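Side-chain contacts in acyl-coenzyme A oxidase 3 (Yarrowia lipolytica, PDB 5YS9), which oxidises acyl-CoA thioesters to trans-2-enoyl-CoA with FAD as cofactor, passing the electrons to molecular oxygen to form hydrogen peroxide in peroxisomal fatty acid beta-oxidation: residues Glu43-Gly48 against Thr634-Leu639; Ala104-Gln109 against Ser313-Gln318; Leu359-Ala364 against Lys560-Ala565; Ser500-Asp503 against Lys508-Ile511; Glu568-Ser573 against Tyr581-Ala586. All coordinates share one frame; numbering follows the deposited sequence.

Contact 1. Residues Glu43-Gly48 against Thr634-Leu639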
# COMPACT_ATOMS: atom_id res chain seq x y z
N GLU A 43 -0.05 -26.05 17.36
CA GLU A 43 0.36 -25.94 18.80
C GLU A 43 1.57 -25.02 19.04
O GLU A 43 1.59 -24.22 19.99
CB GLU A 43 0.61 -27.31 19.45
CG GLU A 43 -0.66 -27.97 19.99
CD GLU A 43 -0.48 -29.44 20.30
OE1 GLU A 43 -1.48 -30.18 20.14
OE2 GLU A 43 0.66 -29.83 20.66
N PHE A 44 2.58 -25.12 18.18
CA PHE A 44 3.67 -24.17 18.27
C PHE A 44 3.22 -22.70 18.08
O PHE A 44 3.64 -21.84 18.81
CB PHE A 44 4.78 -24.52 17.29
CG PHE A 44 5.91 -23.53 17.30
CD1 PHE A 44 6.76 -23.45 18.38
CD2 PHE A 44 6.07 -22.62 16.26
CE1 PHE A 44 7.78 -22.52 18.40
CE2 PHE A 44 7.10 -21.70 16.27
CZ PHE A 44 7.95 -21.65 17.35
N LEU A 45 2.39 -22.42 17.07
CA LEU A 45 1.95 -21.04 16.82
C LEU A 45 1.17 -20.44 17.96
O LEU A 45 1.33 -19.26 18.26
CB LEU A 45 1.13 -20.94 15.54
CG LEU A 45 1.96 -21.09 14.28
CD1 LEU A 45 1.09 -21.40 13.07
CD2 LEU A 45 2.78 -19.84 14.04
N HIS A 46 0.33 -21.25 18.59
CA HIS A 46 -0.56 -20.74 19.63
C HIS A 46 -0.18 -21.19 21.05
O HIS A 46 -0.98 -21.04 21.96
CB HIS A 46 -1.97 -21.17 19.29
CG HIS A 46 -2.48 -20.54 18.05
ND1 HIS A 46 -2.75 -19.19 17.97
CD2 HIS A 46 -2.76 -21.07 16.83
CE1 HIS A 46 -3.22 -18.92 16.77
NE2 HIS A 46 -3.21 -20.03 16.05
N GLY A 47 1.03 -21.74 21.23
CA GLY A 47 1.56 -22.09 22.55
C GLY A 47 0.85 -23.20 23.29
O GLY A 47 0.52 -23.07 24.44
N GLY A 48 0.56 -24.28 22.60
CA GLY A 48 0.07 -25.49 23.21
C GLY A 48 -1.35 -25.86 22.90
O GLY A 48 -2.11 -25.11 22.25
N THR A 634 0.84 -23.43 5.92
CA THR A 634 -0.36 -22.58 5.75
C THR A 634 -1.60 -23.21 6.35
O THR A 634 -2.41 -22.51 6.97
CB THR A 634 -0.61 -22.25 4.28
OG1 THR A 634 -0.52 -23.46 3.53
CG2 THR A 634 0.43 -21.33 3.79
N ASP A 635 -1.74 -24.53 6.19
CA ASP A 635 -2.84 -25.26 6.85
C ASP A 635 -2.70 -25.23 8.34
O ASP A 635 -3.73 -25.33 9.01
CB ASP A 635 -2.95 -26.73 6.42
CG ASP A 635 -3.54 -26.90 5.03
OD1 ASP A 635 -4.16 -25.96 4.45
OD2 ASP A 635 -3.38 -28.01 4.51
N ALA A 636 -1.45 -25.09 8.85
CA ALA A 636 -1.22 -24.95 10.30
C ALA A 636 -1.94 -23.78 11.01
O ALA A 636 -2.23 -23.88 12.24
CB ALA A 636 0.26 -24.90 10.62
N PHE A 637 -2.26 -22.71 10.25
CA PHE A 637 -3.03 -21.58 10.81
C PHE A 637 -4.47 -21.97 11.18
O PHE A 637 -5.08 -21.31 12.00
CB PHE A 637 -3.11 -20.43 9.85
CG PHE A 637 -1.78 -19.89 9.41
CD1 PHE A 637 -0.85 -19.41 10.34
CD2 PHE A 637 -1.49 -19.76 8.05
CE1 PHE A 637 0.37 -18.86 9.89
CE2 PHE A 637 -0.29 -19.19 7.60
CZ PHE A 637 0.65 -18.76 8.52
N GLY A 638 -5.02 -23.02 10.57
CA GLY A 638 -6.36 -23.52 10.91
C GLY A 638 -7.51 -22.59 10.58
O GLY A 638 -8.48 -22.50 11.32
N LEU A 639 -7.41 -21.89 9.47
CA LEU A 639 -8.43 -20.95 9.05
C LEU A 639 -9.46 -21.68 8.21
O LEU A 639 -9.10 -22.31 7.25
CB LEU A 639 -7.80 -19.83 8.23
CG LEU A 639 -6.76 -18.93 8.96
CD1 LEU A 639 -6.09 -17.99 8.00
CD2 LEU A 639 -7.42 -18.18 10.12
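Leu45, in the last turn of helix 38-46, packs against Ala636 and Phe637, which belong to the type I beta turn from Asp635 to Gly638 at the end of helix 630-635. The N-terminal part of the acyl-CoA oxidase fold thus meets its C-terminal part at two helix ends. The tight side is apolar and narrow. One methyl of Leu45 does the touching: its CD1 lies 3.9 Å from Phe637 CD1, and the two side chains cross obliquely. The leucine CG stands anti to its own carbonyl carbon (chi1 -72°), which sends the isobutyl group out toward the turn. The same methyl is a looser 4.4 Å from Ala636 CB. Tyr363 of helix 349-385 also touches Leu45, Ala636 and Phe637, and Thr42 OG1 hydrogen-bonds to Ala636 O, fastening the turn to helix 38-46.

The other side opens toward solvent, where both segments turn at glycines. Gly47 ends its helix in a Schellman motif; Gly638, the fourth residue of the beta turn, has positive phi. Both are exposed and take no part in the packing. The Schellman end is secured by Gly48 N bonded to Glu43 O at 2.8 Å. His46, buried beside Leu45, packs on Val52 and Ile55 of helix 49-63; Leu45 CB lies over one face of its imidazole, 4.1 Å above the plane and offset toward the rim.

Contact 2. Residues Ala104-Gln109 against Ser313-Gln318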
# COMPACT_ATOMS: atom_id res chain seq x y z
N ALA A 104 -12.12 -12.94 25.77
CA ALA A 104 -12.70 -11.75 25.20
C ALA A 104 -11.69 -11.02 24.30
O ALA A 104 -11.99 -10.68 23.17
CB ALA A 104 -13.22 -10.84 26.31
N LEU A 105 -10.47 -10.85 24.77
CA LEU A 105 -9.43 -10.25 23.92
C LEU A 105 -9.22 -11.04 22.60
O LEU A 105 -9.14 -10.45 21.52
CB LEU A 105 -8.10 -10.15 24.67
CG LEU A 105 -6.93 -9.51 23.89
CD1 LEU A 105 -7.27 -8.06 23.52
CD2 LEU A 105 -5.62 -9.58 24.65
N LEU A 106 -9.19 -12.36 22.72
CA LEU A 106 -8.82 -13.24 21.66
C LEU A 106 -10.01 -13.41 20.71
O LEU A 106 -9.82 -13.49 19.51
CB LEU A 106 -8.33 -14.55 22.25
CG LEU A 106 -7.14 -15.33 21.71
CD1 LEU A 106 -5.93 -14.50 21.31
CD2 LEU A 106 -6.75 -16.37 22.78
N ARG A 107 -11.23 -13.37 21.24
CA ARG A 107 -12.40 -13.32 20.39
C ARG A 107 -12.48 -12.06 19.54
O ARG A 107 -12.80 -12.13 18.37
CB ARG A 107 -13.67 -13.43 21.23
CG ARG A 107 -14.91 -13.69 20.40
CD ARG A 107 -16.19 -13.41 21.16
NE ARG A 107 -16.42 -14.38 22.21
CZ ARG A 107 -16.83 -15.62 21.99
NH1 ARG A 107 -17.05 -16.03 20.76
NH2 ARG A 107 -17.01 -16.44 22.99
N SER A 108 -12.17 -10.91 20.12
CA SER A 108 -12.15 -9.69 19.35
C SER A 108 -10.97 -9.63 18.33
O SER A 108 -11.10 -8.98 17.31
CB SER A 108 -12.27 -8.46 20.25
OG SER A 108 -11.03 -8.06 20.74
N GLN A 109 -9.90 -10.36 18.53
CA GLN A 109 -8.76 -10.36 17.59
C GLN A 109 -9.01 -11.34 16.41
O GLN A 109 -8.70 -11.08 15.25
CB GLN A 109 -7.48 -10.81 18.29
CG GLN A 109 -6.76 -9.83 19.20
CD GLN A 109 -5.48 -10.47 19.80
OE1 GLN A 109 -5.55 -11.52 20.49
NE2 GLN A 109 -4.34 -9.86 19.53
N SER A 313 -1.02 -8.29 13.84
CA SER A 313 -0.27 -8.32 12.60
C SER A 313 -0.15 -9.77 12.11
O SER A 313 -0.24 -10.07 10.87
CB SER A 313 1.10 -7.64 12.73
OG SER A 313 0.97 -6.25 13.02
N PHE A 314 0.02 -10.67 13.07
CA PHE A 314 0.01 -12.07 12.76
C PHE A 314 -1.34 -12.54 12.25
O PHE A 314 -1.45 -13.14 11.16
CB PHE A 314 0.42 -12.91 13.98
CG PHE A 314 0.04 -14.35 13.85
CD1 PHE A 314 0.74 -15.17 12.99
CD2 PHE A 314 -1.07 -14.86 14.52
CE1 PHE A 314 0.40 -16.50 12.84
CE2 PHE A 314 -1.44 -16.20 14.37
CZ PHE A 314 -0.69 -17.02 13.53
N PHE A 315 -2.35 -12.30 13.07
CA PHE A 315 -3.69 -12.71 12.78
C PHE A 315 -4.22 -12.29 11.41
O PHE A 315 -4.94 -13.07 10.79
CB PHE A 315 -4.62 -12.22 13.89
CG PHE A 315 -4.57 -13.05 15.14
CD1 PHE A 315 -4.86 -14.42 15.10
CD2 PHE A 315 -4.23 -12.48 16.37
CE1 PHE A 315 -4.84 -15.18 16.26
CE2 PHE A 315 -4.19 -13.24 17.54
CZ PHE A 315 -4.49 -14.58 17.48
N VAL A 316 -3.89 -11.08 10.95
CA VAL A 316 -4.27 -10.64 9.61
C VAL A 316 -3.36 -11.24 8.55
O VAL A 316 -3.84 -11.71 7.54
CB VAL A 316 -4.35 -9.10 9.48
CG1 VAL A 316 -4.70 -8.64 8.05
CG2 VAL A 316 -5.42 -8.60 10.41
N SER A 317 -2.06 -11.16 8.74
CA SER A 317 -1.12 -11.61 7.73
C SER A 317 -1.32 -13.05 7.26
O SER A 317 -1.22 -13.31 6.06
CB SER A 317 0.33 -11.43 8.20
OG SER A 317 0.66 -10.07 8.26
N GLN A 318 -1.57 -13.96 8.20
CA GLN A 318 -1.73 -15.38 7.92
C GLN A 318 -2.84 -15.67 6.89
O GLN A 318 -2.79 -16.67 6.12
CB GLN A 318 -2.01 -16.14 9.22
CG GLN A 318 -3.28 -15.69 9.94
CD GLN A 318 -3.66 -16.54 11.15
OE1 GLN A 318 -3.08 -17.56 11.43
NE2 GLN A 318 -4.67 -16.10 11.85
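Phe315 of helix 300-330 is met by Gln109 and Leu106 of helix 101-111, a helix-to-helix contact that joins the helical N-terminal region of the acyl-CoA oxidase fold to its C-alpha1 region.

The main interaction is van der Waals contact between an amide and an aromatic ring. The Gln109 chain is extended about CB-CG (chi2 -179°), which carries its carboxamide to one corner of the ring: OE1 is 3.7 Å from Phe315 CE2 and NE2 is 3.9 Å from the same carbon. The amide plane is turned 69° against the ring, so the two flat groups do not stack. Purely apolar packing adds one methyl, Leu106 CD1, at 4.1 Å from Phe315 CZ; this side chain and the phenyl ring cross at about a right angle. Within helix 300-330, Phe314 CD2 lies 3.8 Å above one face of the Phe315 ring, offset toward its rim.

Hydrogen bonds hold the polar ends. Gln109 NE2 donates to Asp312 OD1, one turn before Phe315 on the same helix, which fixes the rotation of the amide. With a leucine in place of Gln109, the Asp312 carboxylate would probably lose that donor and the Phe315 ring the amide packed at its CE2 corner. On helix 300-330, Ser313 O takes two bonds, from Ser317 N and Ser317 OG, arriving from opposite faces of its plane. Gln318 turns back on its own helix, where NE2 donates to Phe315 O at 3.2 Å with an N-H...O angle of 148°.

Contact 3. Residues Leu359-Ala364 against Lys560-Ala565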
# COMPACT_ATOMS: atom_id res chain seq x y z
N LEU A 359 5.82 -15.55 4.57
CA LEU A 359 5.28 -16.66 5.35
C LEU A 359 6.17 -16.85 6.57
O LEU A 359 5.67 -17.05 7.64
CB LEU A 359 5.21 -17.96 4.52
CG LEU A 359 4.89 -19.23 5.33
CD1 LEU A 359 3.44 -19.23 5.75
CD2 LEU A 359 5.27 -20.56 4.64
N ALA A 360 7.47 -16.79 6.39
CA ALA A 360 8.38 -16.87 7.51
C ALA A 360 8.20 -15.68 8.44
O ALA A 360 8.18 -15.82 9.64
CB ALA A 360 9.80 -16.97 7.01
N PHE A 361 8.03 -14.51 7.86
CA PHE A 361 7.86 -13.29 8.61
C PHE A 361 6.61 -13.34 9.46
O PHE A 361 6.61 -12.87 10.58
CB PHE A 361 7.76 -12.11 7.64
CG PHE A 361 8.36 -10.85 8.16
CD1 PHE A 361 8.11 -10.42 9.43
CD2 PHE A 361 9.16 -10.09 7.34
CE1 PHE A 361 8.66 -9.26 9.89
CE2 PHE A 361 9.71 -8.92 7.79
CZ PHE A 361 9.46 -8.51 9.07
N THR A 362 5.52 -13.88 8.93
CA THR A 362 4.29 -13.95 9.69
C THR A 362 4.40 -14.86 10.91
O THR A 362 3.92 -14.50 11.96
CB THR A 362 3.01 -14.12 8.84
OG1 THR A 362 2.17 -15.13 9.38
CG2 THR A 362 3.32 -14.40 7.41
N TYR A 363 5.07 -15.99 10.79
CA TYR A 363 5.31 -16.86 11.93
C TYR A 363 6.13 -16.13 12.97
O TYR A 363 5.88 -16.24 14.15
CB TYR A 363 6.10 -18.09 11.50
CG TYR A 363 5.29 -19.30 11.10
CD1 TYR A 363 4.40 -19.25 10.05
CD2 TYR A 363 5.44 -20.50 11.77
CE1 TYR A 363 3.67 -20.35 9.68
CE2 TYR A 363 4.71 -21.61 11.40
CZ TYR A 363 3.83 -21.52 10.35
OH TYR A 363 3.11 -22.62 9.99
N ALA A 364 7.11 -15.38 12.49
CA ALA A 364 8.02 -14.61 13.33
C ALA A 364 7.30 -13.53 14.11
O ALA A 364 7.63 -13.26 15.25
CB ALA A 364 9.12 -14.01 12.48
N LYS A 560 16.60 -7.60 14.67
CA LYS A 560 17.37 -8.50 15.48
C LYS A 560 16.47 -9.12 16.53
O LYS A 560 16.55 -10.30 16.77
CB LYS A 560 18.54 -7.74 16.09
CG LYS A 560 19.25 -8.46 17.21
CD LYS A 560 18.95 -7.82 18.55
CE LYS A 560 18.27 -8.80 19.48
NZ LYS A 560 17.35 -8.11 20.41
N HIS A 561 15.59 -8.33 17.13
CA HIS A 561 14.63 -8.93 18.08
C HIS A 561 13.67 -10.00 17.48
O HIS A 561 13.41 -11.03 18.11
CB HIS A 561 13.87 -7.84 18.90
CG HIS A 561 13.33 -8.36 20.19
ND1 HIS A 561 14.16 -8.86 21.19
CD2 HIS A 561 12.07 -8.54 20.63
CE1 HIS A 561 13.42 -9.30 22.19
NE2 HIS A 561 12.14 -9.12 21.88
N LEU A 562 13.14 -9.77 16.27
CA LEU A 562 12.34 -10.78 15.52
C LEU A 562 13.10 -12.08 15.28
O LEU A 562 12.56 -13.14 15.45
CB LEU A 562 11.90 -10.22 14.14
CG LEU A 562 10.78 -9.16 14.18
CD1 LEU A 562 10.83 -8.22 12.99
CD2 LEU A 562 9.44 -9.85 14.27
N VAL A 563 14.36 -11.96 14.87
CA VAL A 563 15.27 -13.10 14.66
C VAL A 563 15.45 -13.87 15.98
O VAL A 563 15.29 -15.08 16.06
CB VAL A 563 16.64 -12.56 14.15
CG1 VAL A 563 17.72 -13.65 14.18
CG2 VAL A 563 16.50 -11.94 12.77
N THR A 564 15.80 -13.15 17.03
CA THR A 564 16.04 -13.75 18.32
C THR A 564 14.81 -14.46 18.85
O THR A 564 14.88 -15.63 19.22
CB THR A 564 16.60 -12.68 19.27
OG1 THR A 564 17.96 -12.54 18.92
CG2 THR A 564 16.52 -13.07 20.69
N ALA A 565 13.67 -13.77 18.82
CA ALA A 565 12.44 -14.37 19.33
C ALA A 565 12.01 -15.61 18.56
O ALA A 565 11.53 -16.57 19.18
CB ALA A 565 11.33 -13.35 19.38
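The phenyl ring of Phe361 meets one methyl of Leu562: CE1 is 3.9 Å from Leu562 CD1, and the two side chains approach at a slant. The same ring is also engaged edge-to-face by Phe589 of helix 579-596, so it sits in a corner formed by two neighbouring helices. The second flat group, the imidazole of His561, stands off the interface; Lys560 NZ lies at its edge, in plane, in a weak hydrogen bond to ND1 of 3.4 Å.

The backbones come close where Ala364 faces Leu562, with CA atoms 6.2 Å apart. The small alanine probably allows the close approach of the two helices, and Leu562 uses both its branches. CD1 goes to the phenyl ring, while CD2 rests 4.0 Å from Ala364 O. With CG beside its backbone N and anti to its carbonyl carbon (chi1 -73°), the leucine is directed at the partner helix.

Phe361, Ala364 and Leu562 are all buried, and Phe566, one turn further along helix 547-573, extends the apolar seam by touching Ala364 and Tyr363. This contact joins the C-alpha1 helices to the C-terminal helical region of the oxidase. Its cohesion comes from the fit of a branched aliphatic group against a ring and a helix backbone; with neither charge nor polar bond across the interface, it probably depends on the exclusion of water.

Contact 4. Residues Ser500-Asp503 against Lys508-Ile511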
# COMPACT_ATOMS: atom_id res chain seq x y z
N SER A 500 34.33 -15.42 9.74
CA SER A 500 35.49 -16.27 9.99
C SER A 500 35.30 -17.71 9.54
O SER A 500 35.71 -18.64 10.22
CB SER A 500 35.87 -16.24 11.46
OG SER A 500 35.80 -14.93 11.97
N GLY A 501 34.65 -17.89 8.40
CA GLY A 501 34.48 -19.21 7.81
C GLY A 501 33.48 -20.07 8.53
O GLY A 501 33.41 -21.26 8.30
N ARG A 502 32.69 -19.46 9.40
CA ARG A 502 31.67 -20.17 10.14
C ARG A 502 30.50 -20.51 9.24
O ARG A 502 30.37 -20.00 8.14
CB ARG A 502 31.19 -19.35 11.33
CG ARG A 502 32.28 -18.69 12.13
CD ARG A 502 32.14 -19.00 13.60
NE ARG A 502 31.44 -17.98 14.36
CZ ARG A 502 31.51 -16.67 14.15
NH1 ARG A 502 30.83 -15.85 14.92
NH2 ARG A 502 32.27 -16.18 13.19
N ASP A 503 29.67 -21.41 9.72
CA ASP A 503 28.47 -21.82 9.01
C ASP A 503 27.32 -20.82 9.09
O ASP A 503 26.85 -20.48 10.16
CB ASP A 503 28.00 -23.16 9.56
CG ASP A 503 27.01 -23.84 8.66
OD1 ASP A 503 26.91 -23.47 7.49
OD2 ASP A 503 26.34 -24.76 9.13
N LYS A 508 23.15 -19.82 15.74
CA LYS A 508 23.98 -19.04 16.68
C LYS A 508 24.83 -17.99 15.99
O LYS A 508 25.16 -16.96 16.59
CB LYS A 508 24.81 -19.94 17.60
CG LYS A 508 23.92 -20.72 18.57
CD LYS A 508 24.68 -21.16 19.81
CE LYS A 508 24.11 -22.45 20.39
NZ LYS A 508 24.71 -23.63 19.69
N VAL A 509 25.14 -18.24 14.73
CA VAL A 509 26.02 -17.37 13.97
C VAL A 509 25.22 -16.18 13.44
O VAL A 509 25.58 -15.00 13.65
CB VAL A 509 26.68 -18.17 12.83
CG1 VAL A 509 27.49 -17.27 11.92
CG2 VAL A 509 27.54 -19.30 13.43
N LEU A 510 24.11 -16.51 12.79
CA LEU A 510 23.16 -15.54 12.27
C LEU A 510 22.62 -14.64 13.41
O LEU A 510 22.44 -13.43 13.22
CB LEU A 510 22.02 -16.25 11.53
CG LEU A 510 22.33 -17.25 10.40
CD1 LEU A 510 21.03 -17.87 9.91
CD2 LEU A 510 23.10 -16.63 9.25
N ILE A 511 22.40 -15.20 14.61
CA ILE A 511 22.05 -14.34 15.76
C ILE A 511 23.17 -13.32 16.06
O ILE A 511 22.93 -12.10 16.20
CB ILE A 511 21.68 -15.16 16.99
CG1 ILE A 511 20.28 -15.78 16.77
CG2 ILE A 511 21.68 -14.28 18.25
CD1 ILE A 511 19.92 -16.88 17.75
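Val509, in the first turn of helix 507-534, packs against the carbonyl O of Asp503 and the CB of Arg502, so the loop leading into the helix packs on the helix's own first turn.

The van der Waals contacts gather on one carbonyl. Asp503 O is 3.5 Å from Val509 CB and also 3.5 Å from Val509 CG2, with CG1 at 3.7 Å; the branched end of the valine lies against the oxygen. CG1 lies anti to the valine's backbone N (chi1 174°) and CG2 anti to its carbonyl carbon, which brings both methyls to the loop. CG2 also touches the base of the arginine, 4.2 Å from Arg502 CB.

The polar interactions belong to the end of Arg502. Its guanidinium passes Val509 CG2 obliquely and is held by a hydrogen bond from NH2 to Thr498 O and a salt bridge from NH1 to Glu512 OE2, one turn further along the helix.

A buried valine is thus covered on the loop side by Arg502 CB and a backbone carbonyl. The charged tip, at the partly exposed side, probably anchors the loop electrostatically through Glu512.

Contact 5. Residues Glu568-Ser573 against Tyr581-Ala586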
# COMPACT_ATOMS: atom_id res chain seq x y z
N GLU A 568 14.55 -18.46 19.83
CA GLU A 568 14.31 -18.70 21.26
C GLU A 568 13.05 -19.50 21.50
O GLU A 568 13.02 -20.36 22.37
CB GLU A 568 14.26 -17.39 22.10
CG GLU A 568 15.47 -17.15 23.02
CD GLU A 568 16.10 -15.74 22.92
OE1 GLU A 568 17.25 -15.65 22.42
OE2 GLU A 568 15.46 -14.72 23.34
N ARG A 569 12.00 -19.20 20.74
CA ARG A 569 10.70 -19.86 20.94
C ARG A 569 10.72 -21.27 20.36
O ARG A 569 10.05 -22.15 20.88
CB ARG A 569 9.53 -19.05 20.31
CG ARG A 569 9.20 -17.68 20.94
CD ARG A 569 8.66 -17.70 22.38
NE ARG A 569 7.69 -18.77 22.63
CZ ARG A 569 7.72 -19.63 23.65
NH1 ARG A 569 8.65 -19.58 24.61
NH2 ARG A 569 6.78 -20.56 23.73
N ILE A 570 11.48 -21.48 19.29
CA ILE A 570 11.69 -22.82 18.70
C ILE A 570 12.43 -23.71 19.70
O ILE A 570 11.97 -24.81 20.00
CB ILE A 570 12.46 -22.76 17.35
CG1 ILE A 570 11.61 -22.08 16.27
CG2 ILE A 570 12.85 -24.16 16.89
CD1 ILE A 570 12.35 -21.59 15.03
N ASN A 571 13.57 -23.23 20.18
CA ASN A 571 14.36 -23.93 21.17
C ASN A 571 13.49 -24.21 22.39
O ASN A 571 13.45 -25.32 22.85
CB ASN A 571 15.59 -23.12 21.58
CG ASN A 571 16.50 -23.88 22.56
OD1 ASN A 571 16.73 -23.45 23.71
ND2 ASN A 571 17.03 -25.02 22.10
N ALA A 572 12.74 -23.22 22.87
CA ALA A 572 11.97 -23.40 24.10
C ALA A 572 10.74 -24.29 24.00
O ALA A 572 10.44 -24.98 24.95
CB ALA A 572 11.54 -22.04 24.66
N SER A 573 10.00 -24.25 22.89
CA SER A 573 8.64 -24.85 22.86
C SER A 573 8.26 -25.77 21.69
O SER A 573 7.19 -26.33 21.69
CB SER A 573 7.60 -23.73 22.92
OG SER A 573 7.64 -22.98 21.72
N TYR A 581 11.49 -28.10 10.51
CA TYR A 581 10.72 -27.31 9.51
C TYR A 581 10.59 -25.86 9.97
O TYR A 581 10.70 -24.95 9.15
CB TYR A 581 9.37 -27.98 9.19
CG TYR A 581 9.60 -29.43 8.79
CD1 TYR A 581 10.09 -29.77 7.51
CD2 TYR A 581 9.40 -30.47 9.71
CE1 TYR A 581 10.36 -31.08 7.17
CE2 TYR A 581 9.66 -31.80 9.37
CZ TYR A 581 10.14 -32.09 8.12
OH TYR A 581 10.38 -33.39 7.84
N LEU A 582 10.44 -25.65 11.28
CA LEU A 582 10.52 -24.30 11.83
C LEU A 582 11.91 -23.64 11.66
O LEU A 582 11.99 -22.45 11.30
CB LEU A 582 10.11 -24.33 13.29
CG LEU A 582 8.63 -24.62 13.59
CD1 LEU A 582 8.46 -24.76 15.09
CD2 LEU A 582 7.73 -23.51 13.08
N ILE A 583 12.99 -24.38 11.89
CA ILE A 583 14.34 -23.82 11.72
C ILE A 583 14.53 -23.40 10.28
O ILE A 583 15.14 -22.35 10.01
CB ILE A 583 15.47 -24.81 12.19
CG1 ILE A 583 15.58 -24.76 13.71
CG2 ILE A 583 16.85 -24.42 11.66
CD1 ILE A 583 16.11 -26.06 14.29
N ASN A 584 14.03 -24.24 9.36
CA ASN A 584 14.02 -23.96 7.94
C ASN A 584 13.31 -22.63 7.68
O ASN A 584 13.82 -21.81 6.96
CB ASN A 584 13.29 -25.09 7.15
CG ASN A 584 14.19 -26.28 6.79
OD1 ASN A 584 13.65 -27.30 6.40
ND2 ASN A 584 15.51 -26.15 6.89
N LEU A 585 12.13 -22.44 8.26
CA LEU A 585 11.44 -21.15 8.19
C LEU A 585 12.29 -20.03 8.75
O LEU A 585 12.47 -19.01 8.09
CB LEU A 585 10.12 -21.14 8.99
CG LEU A 585 8.79 -21.32 8.27
CD1 LEU A 585 7.66 -20.89 9.20
CD2 LEU A 585 8.72 -20.53 6.96
N ALA A 586 12.79 -20.25 9.98
CA ALA A 586 13.58 -19.25 10.73
C ALA A 586 14.85 -18.83 9.96
O ALA A 586 15.13 -17.64 9.81
CB ALA A 586 13.94 -19.75 12.12
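Ile570 of helix 547-573 inserts between Leu582, Ile583 and Ala586 of helix 579-596. Its CD1 methyl reaches furthest, 3.8 Å from Ala586 CB and 3.9 Å from Leu582 CB; the backbone oxygen Leu582 O is as near as the alanine methyl. The other branch covers the outer flank, with CG2 4.2 Å from Ile583 CG1. Ile570 and Leu582 run alongside one another, pointing opposite ways, as suits antiparallel helices.

The branches are placed by the isoleucine's torsions: CG1 is anti to the carbonyl carbon (chi1 -67°), and an extended chi2 (163°) carries CD1 across to helix 579-596. Ala586, one turn beyond Leu582, gives that methyl a place to rest. Toward the end of helix 547-573, Arg569 O is gripped by two donors, Ser573 N and Ser573 OG, one from above and one from below the plane of the carbonyl; the Ser573 OG to Arg569 O bond is 2.7 Å.

The two segments form a helical hairpin, their axes 10.5 Å apart at closest approach and their N-to-C directions at 171°. Phe44 of helix 38-46 lies against Ile570, Ser573 and Leu582, while Leu585 turns to Ala360 and Tyr363 of helix 349-385 and to Val626 of helix 609-628.

In the fold
From the N terminus, contact 1 opens first, at residues 43-48, and closes last, at 634-639; the other four nest inside its loop, and none cross. Contact 2 comes next, bridging 104-109 to 313-318 across the intervening beta region. Contact 3 then opens at 359-364 and closes at 560-565, with the short loop of contact 4 nested within it, while contact 5 follows in series after 565. Contacts 3 and 5 share helix 547-573, and Tyr363, Leu582 and Leu585 pack between them. Contact 1 touches contacts 2, 3 and 5, so the N-terminal helices, the C-alpha1 helices and the C-terminal helices form one connected core, with contact 4 at its periphery, touching contact 3.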